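Local coordinates for protein putative hydrolase (Bacteroides ovatus, PDB 4HBS) that is of unknown function but, as a five-bladed beta-propeller related to the beta-fructosidase clan, probably acts as a hydrolase, perhaps on a carbohydrate, at residues Gly54-Asp59 and Arg87-Cys92; Ser78-Ile83 and Ser93-Ser98; Thr377-Phe382 and Ala392-Pro397; Ala115-Thr120 and Arg127-Arg132. All coordinates share one frame; numbering follows the deposited sequence.

In the fold
Contact 1 (54-59 with 87-92) and contact 2 (78-83 with 93-98) cross along the chain and have centres about 7 Å apart; strands 55-57 and 79-80 pair with each other, as do 82-84 and 88-93. Contact 4 (115-120 with 127-132) follows in sequence, about 9 Å from contact 2 centre to centre, and joins it through V131 and S93. Contact 3 (377-382 with 392-397) comes last, some 370 residues into the chain, yet its centre is about 10 Å from that of contact 1, and R87 bridges to D393. Early and late parts of the chain are thereby tied together. Contacts 3 and 4, with centres about 21 Å apart, do not touch.

Contact 1 of 4, residues Gly54-Asp59 and Arg87-Cys92; sequences GWNGGD and RSRGNC
N56 meets R89 and C92 with the two ends of its amide. Two direct hydrogen bonds run between side chains. R89 NH1 donates to N56 OD1 at 3.0 Å with an angle of 166° at the hydrogen; the acceptor lies in the guanidinium plane, while the donor stands 17° off the plane of the amide carbonyl. N56 ND2 donates in turn to C92 SG at 3.4 Å, the sulfur lying almost in the amide plane. R89 NH1 is also 2.9 Å from the backbone N56 O; N56 CG lies between the backbone N and the carbonyl carbon (chi1 63°). A water adds an indirect link, accepting from R87 NH2 at 2.8 Å and giving a weak bond to N56 O. Packing is slight: G57 CA approaches R89 NH1 to 3.8 Å, where a side chain on G57 would collide with the guanidinium. Other parts of the fold steady both arginines, R89 NE bonding N385 O and R87 bonding R51 O and bridging to D393. An alanine at N56 would probably leave C92 SG without this donor, R89 NH1 without OD1, and a gap beside F79 and I83. The contact thus joins two short sheets through a buried amide used as both acceptor and donor.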
# COMPACT_ATOMS: atom_id res chain seq x y z
N GLY A 54 -15.61 -11.11 -9.12
CA GLY A 54 -14.89 -11.09 -7.85
C GLY A 54 -14.22 -9.74 -7.67
O GLY A 54 -14.83 -8.73 -8.04
N TRP A 55 -12.97 -9.70 -7.14
CA TRP A 55 -12.29 -8.40 -6.95
C TRP A 55 -12.26 -7.70 -8.28
O TRP A 55 -11.77 -8.28 -9.24
CB TRP A 55 -10.86 -8.57 -6.40
CG TRP A 55 -10.21 -7.26 -6.06
CD1 TRP A 55 -10.12 -6.69 -4.83
CD2 TRP A 55 -9.59 -6.35 -6.97
NE1 TRP A 55 -9.50 -5.47 -4.92
CE2 TRP A 55 -9.16 -5.24 -6.22
CE3 TRP A 55 -9.43 -6.32 -8.37
CZ2 TRP A 55 -8.56 -4.13 -6.82
CZ3 TRP A 55 -8.85 -5.22 -8.95
CH2 TRP A 55 -8.40 -4.15 -8.18
N ASN A 56 -12.80 -6.49 -8.37
CA ASN A 56 -12.79 -5.75 -9.63
C ASN A 56 -12.50 -4.23 -9.43
O ASN A 56 -12.74 -3.44 -10.33
CB ASN A 56 -14.12 -5.99 -10.37
CG ASN A 56 -15.35 -5.50 -9.64
OD1 ASN A 56 -15.43 -4.33 -9.26
ND2 ASN A 56 -16.38 -6.34 -9.53
N GLY A 57 -11.92 -3.86 -8.29
CA GLY A 57 -11.61 -2.48 -7.94
C GLY A 57 -11.30 -2.35 -6.46
O GLY A 57 -11.91 -3.02 -5.64
N GLY A 58 -10.32 -1.51 -6.12
CA GLY A 58 -9.87 -1.40 -4.75
C GLY A 58 -8.83 -0.35 -4.44
O GLY A 58 -8.38 0.40 -5.31
N ASP A 59 -8.45 -0.33 -3.18
CA ASP A 59 -7.65 0.64 -2.46
C ASP A 59 -6.57 -0.08 -1.67
O ASP A 59 -6.68 -1.30 -1.48
CB ASP A 59 -8.65 1.29 -1.52
CG ASP A 59 -8.36 2.61 -0.88
OD1 ASP A 59 -8.50 3.62 -1.58
OD2 ASP A 59 -8.27 2.66 0.38
N ARG A 87 -16.70 -2.25 -19.41
CA ARG A 87 -16.16 -1.96 -18.08
C ARG A 87 -17.13 -1.12 -17.24
O ARG A 87 -16.72 -0.15 -16.62
CB ARG A 87 -14.78 -1.27 -18.19
CG ARG A 87 -13.70 -2.14 -18.81
CD ARG A 87 -13.29 -3.27 -17.89
NE ARG A 87 -12.69 -2.78 -16.65
CZ ARG A 87 -12.52 -3.49 -15.53
NH1 ARG A 87 -12.94 -4.75 -15.47
NH2 ARG A 87 -11.94 -2.94 -14.47
N SER A 88 -18.41 -1.50 -17.24
CA SER A 88 -19.45 -0.80 -16.51
C SER A 88 -19.72 -1.60 -15.27
O SER A 88 -20.23 -2.70 -15.38
CB SER A 88 -20.69 -0.65 -17.38
OG SER A 88 -21.72 0.08 -16.74
N ARG A 89 -19.27 -1.13 -14.09
CA ARG A 89 -19.43 -1.91 -12.86
C ARG A 89 -20.90 -2.07 -12.50
O ARG A 89 -21.67 -1.11 -12.57
CB ARG A 89 -18.65 -1.26 -11.70
CG ARG A 89 -18.89 -1.89 -10.29
CD ARG A 89 -17.63 -1.87 -9.43
NE ARG A 89 -16.93 -0.59 -9.54
CZ ARG A 89 -15.61 -0.42 -9.69
NH1 ARG A 89 -14.78 -1.46 -9.70
NH2 ARG A 89 -15.10 0.81 -9.82
N GLY A 90 -21.27 -3.30 -12.14
CA GLY A 90 -22.63 -3.67 -11.78
C GLY A 90 -22.77 -3.91 -10.29
O GLY A 90 -22.22 -3.14 -9.49
N ASN A 91 -23.47 -5.00 -9.91
CA ASN A 91 -23.72 -5.31 -8.50
C ASN A 91 -22.46 -5.77 -7.77
O ASN A 91 -21.93 -6.82 -8.08
CB ASN A 91 -24.82 -6.38 -8.37
CG ASN A 91 -26.19 -5.93 -8.83
OD1 ASN A 91 -26.51 -4.73 -8.87
ND2 ASN A 91 -27.06 -6.88 -9.12
N CYS A 92 -22.01 -4.96 -6.76
CA CYS A 92 -20.80 -5.23 -5.97
C CYS A 92 -21.01 -5.02 -4.48
O CYS A 92 -21.86 -4.26 -4.05
CB CYS A 92 -19.64 -4.35 -6.45
SG CYS A 92 -19.04 -4.76 -8.10
O HOH W 1 -10.81 -4.22 -12.23

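Contact 2 of 4, residues Ser78-Ile83 and Ser93-Ser98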
# COMPACT_ATOMS: atom_id res chain seq x y z
N SER A 78 -12.66 -2.40 -1.16
CA SER A 78 -12.62 -2.98 -2.50
C SER A 78 -13.98 -3.47 -2.97
O SER A 78 -14.74 -3.98 -2.16
CB SER A 78 -11.66 -4.17 -2.54
OG SER A 78 -10.32 -3.79 -2.31
N PHE A 79 -14.25 -3.38 -4.29
CA PHE A 79 -15.48 -3.86 -4.91
C PHE A 79 -15.33 -5.32 -5.31
O PHE A 79 -14.43 -5.67 -6.07
CB PHE A 79 -15.84 -3.04 -6.16
CG PHE A 79 -16.24 -1.62 -5.91
CD1 PHE A 79 -17.42 -1.32 -5.25
CD2 PHE A 79 -15.46 -0.57 -6.38
CE1 PHE A 79 -17.79 0.01 -5.01
CE2 PHE A 79 -15.83 0.76 -6.14
CZ PHE A 79 -16.99 1.04 -5.45
N TYR A 80 -16.24 -6.17 -4.83
CA TYR A 80 -16.31 -7.57 -5.15
C TYR A 80 -17.64 -7.79 -5.77
O TYR A 80 -18.63 -7.51 -5.12
CB TYR A 80 -16.15 -8.41 -3.90
CG TYR A 80 -14.71 -8.58 -3.49
CD1 TYR A 80 -14.09 -7.68 -2.64
CD2 TYR A 80 -13.96 -9.66 -3.95
CE1 TYR A 80 -12.77 -7.84 -2.24
CE2 TYR A 80 -12.65 -9.87 -3.52
CZ TYR A 80 -12.05 -8.95 -2.68
OH TYR A 80 -10.74 -9.09 -2.31
N GLY A 81 -17.67 -8.21 -7.03
CA GLY A 81 -18.93 -8.40 -7.73
C GLY A 81 -18.78 -8.60 -9.22
O GLY A 81 -17.88 -9.31 -9.66
N VAL A 82 -19.66 -7.94 -9.99
CA VAL A 82 -19.77 -8.12 -11.44
C VAL A 82 -19.48 -6.83 -12.24
O VAL A 82 -20.02 -5.77 -11.91
CB VAL A 82 -21.21 -8.65 -11.73
CG1 VAL A 82 -21.60 -8.49 -13.19
CG2 VAL A 82 -21.34 -10.11 -11.31
N ILE A 83 -18.68 -6.94 -13.32
CA ILE A 83 -18.41 -5.83 -14.26
C ILE A 83 -19.10 -6.21 -15.56
O ILE A 83 -18.86 -7.30 -16.09
CB ILE A 83 -16.92 -5.54 -14.48
CG1 ILE A 83 -16.17 -5.25 -13.17
CG2 ILE A 83 -16.74 -4.43 -15.48
CD1 ILE A 83 -16.60 -4.04 -12.43
N SER A 93 -20.12 -5.65 -3.72
CA SER A 93 -19.98 -5.55 -2.27
C SER A 93 -18.86 -4.59 -2.04
O SER A 93 -18.01 -4.49 -2.92
CB SER A 93 -19.60 -6.91 -1.71
OG SER A 93 -20.27 -7.20 -0.49
N PHE A 94 -18.76 -3.95 -0.89
CA PHE A 94 -17.64 -3.04 -0.66
C PHE A 94 -16.95 -3.35 0.68
O PHE A 94 -16.85 -2.46 1.55
CB PHE A 94 -18.14 -1.58 -0.76
CG PHE A 94 -17.09 -0.53 -1.10
CD1 PHE A 94 -16.19 -0.74 -2.14
CD2 PHE A 94 -17.05 0.69 -0.43
CE1 PHE A 94 -15.24 0.22 -2.46
CE2 PHE A 94 -16.12 1.66 -0.78
CZ PHE A 94 -15.24 1.44 -1.81
N PRO A 95 -16.40 -4.60 0.84
CA PRO A 95 -15.69 -4.96 2.09
C PRO A 95 -14.61 -3.96 2.51
O PRO A 95 -13.91 -3.44 1.65
CB PRO A 95 -15.05 -6.32 1.75
CG PRO A 95 -15.12 -6.44 0.30
CD PRO A 95 -16.39 -5.75 -0.07
N ARG A 96 -14.45 -3.74 3.82
CA ARG A 96 -13.45 -2.78 4.32
C ARG A 96 -12.02 -3.25 4.13
O ARG A 96 -11.13 -2.42 4.08
CB ARG A 96 -13.72 -2.38 5.78
CG ARG A 96 -15.11 -1.75 5.99
CD ARG A 96 -15.56 -0.81 4.84
NE ARG A 96 -16.31 0.36 5.32
CZ ARG A 96 -15.88 1.62 5.29
NH1 ARG A 96 -14.67 1.91 4.84
NH2 ARG A 96 -16.65 2.60 5.75
N ASN A 97 -11.81 -4.54 3.95
CA ASN A 97 -10.50 -5.07 3.65
C ASN A 97 -10.62 -6.50 3.15
O ASN A 97 -11.63 -7.17 3.39
CB ASN A 97 -9.54 -5.00 4.86
CG ASN A 97 -10.08 -5.65 6.10
OD1 ASN A 97 -10.34 -6.84 6.12
ND2 ASN A 97 -10.31 -4.88 7.17
N SER A 98 -9.59 -6.95 2.46
CA SER A 98 -9.54 -8.29 1.91
C SER A 98 -8.12 -8.61 1.56
O SER A 98 -7.27 -7.70 1.55
CB SER A 98 -10.43 -8.40 0.68
OG SER A 98 -10.16 -7.41 -0.29
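Y80 and S93 form an antiparallel hydrogen-bonded pair: S93 N donates to Y80 O at 2.8 Å, and Y80 N returns a bond to S93 O at 3.1 Å. At the far end of the Y80 side chain, the OH shares a hydrogen bond of 2.7 Å with S98 OG, which lies at the ring edge and in its plane. S78 N extends the backbone pairing, donating to P95 O at 3.2 Å nearly along the C=O axis. Around this polar seam the packing begins with P95, whose CG touches Y80 CD1 at 3.4 Å, the two side chains crossing at about a right angle. F79 and F94 make an offset stack, centroids 4.3 Å apart and planes at 26°. F94 CG is anti to the backbone N (chi1 -156°), and its CE1 rests over the centre of the F79 ring. An alanine in place of F79 would probably deprive F94 of this stacking face, leaving its ring less fixed against F382, which meets it edge-to-face. Backbone bonds set the register of the chain leaving strand 88-93, and a hydroxyl pair and an aromatic stack then hold the loop that follows against strand 79-80.

Contact 3 of 4, residues Thr377-Phe382 and Ala392-Pro397; sequences TDCSNF and ADFYRP
F394 receives C379 on one face of its ring: C379 CB stands 3.9 Å from the ring centroid and 15° off the normal, displaced toward the rim. C379 SG approaches obliquely, 4.4 Å from the same centroid, as a sulfur-aromatic contact; the ring also takes part in a cation-pi interaction with K347. The Y395 ring has D378 OD1 at its edge, near its plane, 4.3 Å from Y395 CE1. T377 O comes to 3.5 Å from Y395 CD1 from an oblique direction, and Y395 OH bonds D77 O, so the ring is tied beyond this loop.

D393, in the same segment, lies at the edge of the R396 guanidinium. R396 NE bonds D393 OD1 at 3.1 Å in a salt bridge that meets the oxygen on its anti side, 30° out of the carboxylate plane. R396 NH2 reaches N46 O. The hydrogen bond that joins the two segments is T377 OG1 to F394 O, 2.7 Å long; OG1 lies between the backbone N and the carbonyl carbon (chi1 39°), where it meets the F394 carbonyl almost head-on.

D378 OD2 binds a glycerol, probably from the crystallisation liquor, which may mark a pocket. Both segments belong to the long connection between strands 371-377 and 399-403. These strands share a sheet with 24-26 and 38-42, so that N-terminal strands complete a blade begun near the C-terminus, the ring closure characteristic of many beta-propellers.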
# COMPACT_ATOMS: atom_id res chain seq x y z
N THR A 377 -6.66 5.56 -7.20
CA THR A 377 -7.32 6.75 -7.74
C THR A 377 -8.76 6.75 -7.32
O THR A 377 -9.28 5.73 -6.90
CB THR A 377 -7.10 6.90 -9.24
OG1 THR A 377 -7.19 5.62 -9.86
CG2 THR A 377 -5.76 7.53 -9.56
N ASP A 378 -9.37 7.93 -7.42
CA ASP A 378 -10.70 8.31 -6.93
C ASP A 378 -11.46 9.13 -7.94
O ASP A 378 -10.83 9.97 -8.59
CB ASP A 378 -10.43 9.30 -5.75
CG ASP A 378 -10.95 9.03 -4.39
OD1 ASP A 378 -11.18 7.86 -4.06
OD2 ASP A 378 -10.99 9.98 -3.59
N CYS A 379 -12.80 9.07 -7.96
CA CYS A 379 -13.62 10.04 -8.72
C CYS A 379 -14.41 10.84 -7.67
O CYS A 379 -14.63 10.34 -6.57
CB CYS A 379 -14.51 9.37 -9.77
SG CYS A 379 -15.57 8.08 -9.12
N SER A 380 -14.72 12.12 -7.96
CA SER A 380 -15.39 13.01 -6.98
C SER A 380 -16.67 12.42 -6.43
O SER A 380 -16.87 12.39 -5.21
CB SER A 380 -15.69 14.37 -7.60
OG SER A 380 -14.55 14.93 -8.23
N ASN A 381 -17.52 11.91 -7.32
CA ASN A 381 -18.82 11.35 -6.95
C ASN A 381 -18.77 9.82 -6.89
O ASN A 381 -18.36 9.17 -7.85
CB ASN A 381 -19.85 11.82 -7.94
CG ASN A 381 -19.91 13.34 -8.09
OD1 ASN A 381 -19.62 13.88 -9.16
ND2 ASN A 381 -20.23 14.08 -7.02
N PHE A 382 -19.18 9.24 -5.75
CA PHE A 382 -19.10 7.79 -5.53
C PHE A 382 -19.92 6.97 -6.51
O PHE A 382 -19.52 5.84 -6.82
CB PHE A 382 -19.51 7.42 -4.08
CG PHE A 382 -19.21 5.98 -3.70
CD1 PHE A 382 -17.94 5.61 -3.27
CD2 PHE A 382 -20.17 4.99 -3.83
CE1 PHE A 382 -17.65 4.28 -2.96
CE2 PHE A 382 -19.88 3.66 -3.51
CZ PHE A 382 -18.63 3.31 -3.06
N ALA A 392 -15.88 1.15 -13.97
CA ALA A 392 -15.07 0.19 -13.22
C ALA A 392 -13.63 0.68 -12.95
O ALA A 392 -13.05 0.30 -11.92
CB ALA A 392 -15.01 -1.14 -13.96
N ASP A 393 -13.06 1.52 -13.85
CA ASP A 393 -11.64 1.86 -13.83
C ASP A 393 -11.20 3.20 -13.15
O ASP A 393 -10.05 3.62 -13.32
CB ASP A 393 -11.14 1.79 -15.27
CG ASP A 393 -11.18 0.38 -15.82
OD1 ASP A 393 -10.70 -0.55 -15.11
OD2 ASP A 393 -11.76 0.18 -16.90
N PHE A 394 -12.04 3.77 -12.28
CA PHE A 394 -11.60 4.91 -11.49
C PHE A 394 -10.90 4.39 -10.27
O PHE A 394 -9.80 4.82 -9.92
CB PHE A 394 -12.79 5.79 -11.06
CG PHE A 394 -13.34 6.67 -12.15
CD1 PHE A 394 -12.57 7.71 -12.68
CD2 PHE A 394 -14.64 6.53 -12.59
CE1 PHE A 394 -13.11 8.59 -13.61
CE2 PHE A 394 -15.16 7.37 -13.57
CZ PHE A 394 -14.39 8.40 -14.07
N TYR A 395 -11.56 3.43 -9.62
CA TYR A 395 -11.15 2.86 -8.36
C TYR A 395 -10.42 1.52 -8.48
O TYR A 395 -10.93 0.47 -8.07
CB TYR A 395 -12.40 2.71 -7.54
CG TYR A 395 -12.12 2.58 -6.07
CD1 TYR A 395 -11.58 3.63 -5.35
CD2 TYR A 395 -12.44 1.41 -5.39
CE1 TYR A 395 -11.32 3.52 -4.00
CE2 TYR A 395 -12.21 1.30 -4.03
CZ TYR A 395 -11.67 2.36 -3.33
OH TYR A 395 -11.47 2.29 -1.99
N ARG A 396 -9.19 1.56 -8.95
CA ARG A 396 -8.33 0.38 -9.05
C ARG A 396 -6.90 0.84 -9.20
O ARG A 396 -6.65 1.99 -9.61
CB ARG A 396 -8.75 -0.58 -10.19
CG ARG A 396 -9.25 0.07 -11.44
CD ARG A 396 -8.13 0.54 -12.33
NE ARG A 396 -8.01 -0.32 -13.50
CZ ARG A 396 -7.05 -1.23 -13.72
NH1 ARG A 396 -6.06 -1.40 -12.85
NH2 ARG A 396 -7.07 -1.95 -14.82
N PRO A 397 -5.91 -0.03 -8.85
CA PRO A 397 -4.53 0.39 -8.96
C PRO A 397 -4.03 0.43 -10.38
O PRO A 397 -4.51 -0.30 -11.23
CB PRO A 397 -3.77 -0.65 -8.13
CG PRO A 397 -4.61 -1.85 -8.16
CD PRO A 397 -6.02 -1.42 -8.34

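Contact 4 of 4, residues Ala115-Thr120 and Arg127-Arg132; sequences ADYVQT and RYYQVR
Y117 and V131 face each other as an antiparallel non-hydrogen-bonded pair in a small, weakly bonded beta-hairpin whose returning arm contains a type II turn from R127 to Q130. V118 N donates to Q130 O at 2.8 Å, and Y129 N, at the turn, donates to Q119 O.

The side chains fall into two groups. In the aromatic one, Y129 turns an edge toward the face of Y117, centroids 5.0 Å apart and planes at 71°. T120 CG2 sits over the centre of the Y129 ring, 3.5 Å from its centroid and only 4° off the normal, a CH-pi contact. V131 CG2 packs on Y117 CD1 at 3.4 Å, and A115 CB meets the same methyl. Nearby, Q119 NE2 lies at the edge of the Y128 ring and is bonded to D122 O and D126 O, while Q119 OE1 accepts from N121 N.

The charged group centres on R132, extended from CG to NE. Its NH1 forms a salt bridge with D116 OD1 at 2.8 Å, approaching from above the carboxylate plane, 39° out of it, and gives a weak bond to Y117 O. V118 CG2 covers one face of the guanidinium, over its centre. R132 NH2 bonds Q148 O, tying the hairpin to helix 144-148. One water lies in the guanidinium plane, accepting from R132 NH2 at 2.8 Å and donating to V118 O at 2.9 Å.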
# COMPACT_ATOMS: atom_id res chain seq x y z
N ALA A 115 -11.10 -14.88 -0.32
CA ALA A 115 -12.27 -14.11 -0.01
C ALA A 115 -13.38 -14.90 0.65
O ALA A 115 -13.59 -16.07 0.37
CB ALA A 115 -12.79 -13.48 -1.27
N ASP A 116 -14.14 -14.19 1.51
CA ASP A 116 -15.31 -14.66 2.26
C ASP A 116 -16.53 -14.40 1.37
O ASP A 116 -17.30 -13.48 1.62
CB ASP A 116 -15.37 -13.86 3.60
CG ASP A 116 -16.37 -14.32 4.64
OD1 ASP A 116 -17.34 -15.02 4.26
OD2 ASP A 116 -16.20 -13.95 5.82
N TYR A 117 -16.68 -15.18 0.28
CA TYR A 117 -17.77 -14.96 -0.67
C TYR A 117 -19.14 -15.16 -0.05
O TYR A 117 -19.30 -16.04 0.79
CB TYR A 117 -17.66 -15.87 -1.88
CG TYR A 117 -16.53 -15.51 -2.81
CD1 TYR A 117 -16.59 -14.37 -3.60
CD2 TYR A 117 -15.43 -16.33 -2.93
CE1 TYR A 117 -15.55 -14.03 -4.46
CE2 TYR A 117 -14.39 -16.02 -3.81
CZ TYR A 117 -14.45 -14.87 -4.56
OH TYR A 117 -13.44 -14.55 -5.45
N VAL A 118 -20.13 -14.37 -0.50
CA VAL A 118 -21.52 -14.50 -0.04
C VAL A 118 -22.10 -15.70 -0.79
O VAL A 118 -22.59 -16.65 -0.16
CB VAL A 118 -22.31 -13.19 -0.22
CG1 VAL A 118 -23.80 -13.39 0.01
CG2 VAL A 118 -21.76 -12.12 0.72
N GLN A 119 -21.99 -15.68 -2.14
CA GLN A 119 -22.41 -16.81 -2.97
C GLN A 119 -21.69 -16.74 -4.34
O GLN A 119 -21.42 -15.64 -4.85
CB GLN A 119 -23.95 -16.86 -3.13
CG GLN A 119 -24.57 -15.79 -4.05
CD GLN A 119 -24.71 -16.21 -5.51
OE1 GLN A 119 -24.26 -17.29 -5.94
NE2 GLN A 119 -25.33 -15.37 -6.33
N THR A 120 -21.34 -17.91 -4.90
CA THR A 120 -20.67 -18.02 -6.21
C THR A 120 -21.30 -19.15 -7.04
O THR A 120 -20.68 -19.62 -7.99
CB THR A 120 -19.15 -18.26 -5.99
OG1 THR A 120 -18.94 -19.43 -5.20
CG2 THR A 120 -18.47 -17.10 -5.32
N ARG A 127 -26.10 -11.04 -4.90
CA ARG A 127 -24.85 -11.22 -4.14
C ARG A 127 -23.83 -12.12 -4.82
O ARG A 127 -22.93 -12.62 -4.15
CB ARG A 127 -25.13 -11.71 -2.71
CG ARG A 127 -26.26 -10.99 -2.00
CD ARG A 127 -26.14 -9.49 -2.06
NE ARG A 127 -27.05 -8.79 -1.15
CZ ARG A 127 -26.85 -8.62 0.16
NH1 ARG A 127 -25.77 -9.12 0.74
NH2 ARG A 127 -27.74 -7.96 0.89
N TYR A 128 -23.89 -12.25 -6.15
CA TYR A 128 -22.95 -13.10 -6.90
C TYR A 128 -21.53 -12.55 -6.85
O TYR A 128 -21.29 -11.42 -7.27
CB TYR A 128 -23.40 -13.26 -8.35
CG TYR A 128 -22.63 -14.28 -9.14
CD1 TYR A 128 -22.61 -15.61 -8.76
CD2 TYR A 128 -22.04 -13.94 -10.35
CE1 TYR A 128 -21.97 -16.58 -9.54
CE2 TYR A 128 -21.44 -14.90 -11.16
CZ TYR A 128 -21.39 -16.22 -10.74
OH TYR A 128 -20.77 -17.18 -11.52
N TYR A 129 -20.61 -13.34 -6.31
CA TYR A 129 -19.20 -13.03 -6.15
C TYR A 129 -18.96 -11.79 -5.28
O TYR A 129 -17.88 -11.21 -5.32
CB TYR A 129 -18.49 -12.95 -7.51
CG TYR A 129 -17.96 -14.31 -7.93
CD1 TYR A 129 -18.79 -15.23 -8.56
CD2 TYR A 129 -16.66 -14.70 -7.63
CE1 TYR A 129 -18.31 -16.48 -8.94
CE2 TYR A 129 -16.18 -15.95 -8.00
CZ TYR A 129 -17.00 -16.84 -8.66
OH TYR A 129 -16.54 -18.09 -9.04
N GLN A 130 -19.93 -11.49 -4.38
CA GLN A 130 -19.82 -10.41 -3.40
C GLN A 130 -19.11 -11.01 -2.18
O GLN A 130 -19.19 -12.22 -1.95
CB GLN A 130 -21.20 -9.85 -3.06
CG GLN A 130 -21.77 -9.04 -4.22
CD GLN A 130 -22.93 -8.17 -3.84
OE1 GLN A 130 -23.13 -7.83 -2.68
NE2 GLN A 130 -23.73 -7.81 -4.81
N VAL A 131 -18.32 -10.20 -1.47
CA VAL A 131 -17.46 -10.65 -0.38
C VAL A 131 -17.72 -9.84 0.89
O VAL A 131 -18.24 -8.73 0.83
CB VAL A 131 -16.00 -10.50 -0.88
CG1 VAL A 131 -14.97 -10.63 0.23
CG2 VAL A 131 -15.73 -11.51 -2.00
N ARG A 132 -17.37 -10.44 2.05
CA ARG A 132 -17.45 -9.81 3.37
C ARG A 132 -16.05 -9.33 3.81
O ARG A 132 -15.05 -9.90 3.38
CB ARG A 132 -17.97 -10.81 4.40
CG ARG A 132 -19.22 -11.53 3.98
CD ARG A 132 -19.73 -12.37 5.11
NE ARG A 132 -21.00 -13.02 4.79
CZ ARG A 132 -21.15 -14.14 4.08
NH1 ARG A 132 -20.08 -14.77 3.60
NH2 ARG A 132 -22.36 -14.64 3.86
O HOH W 2 -22.32 -17.17 2.63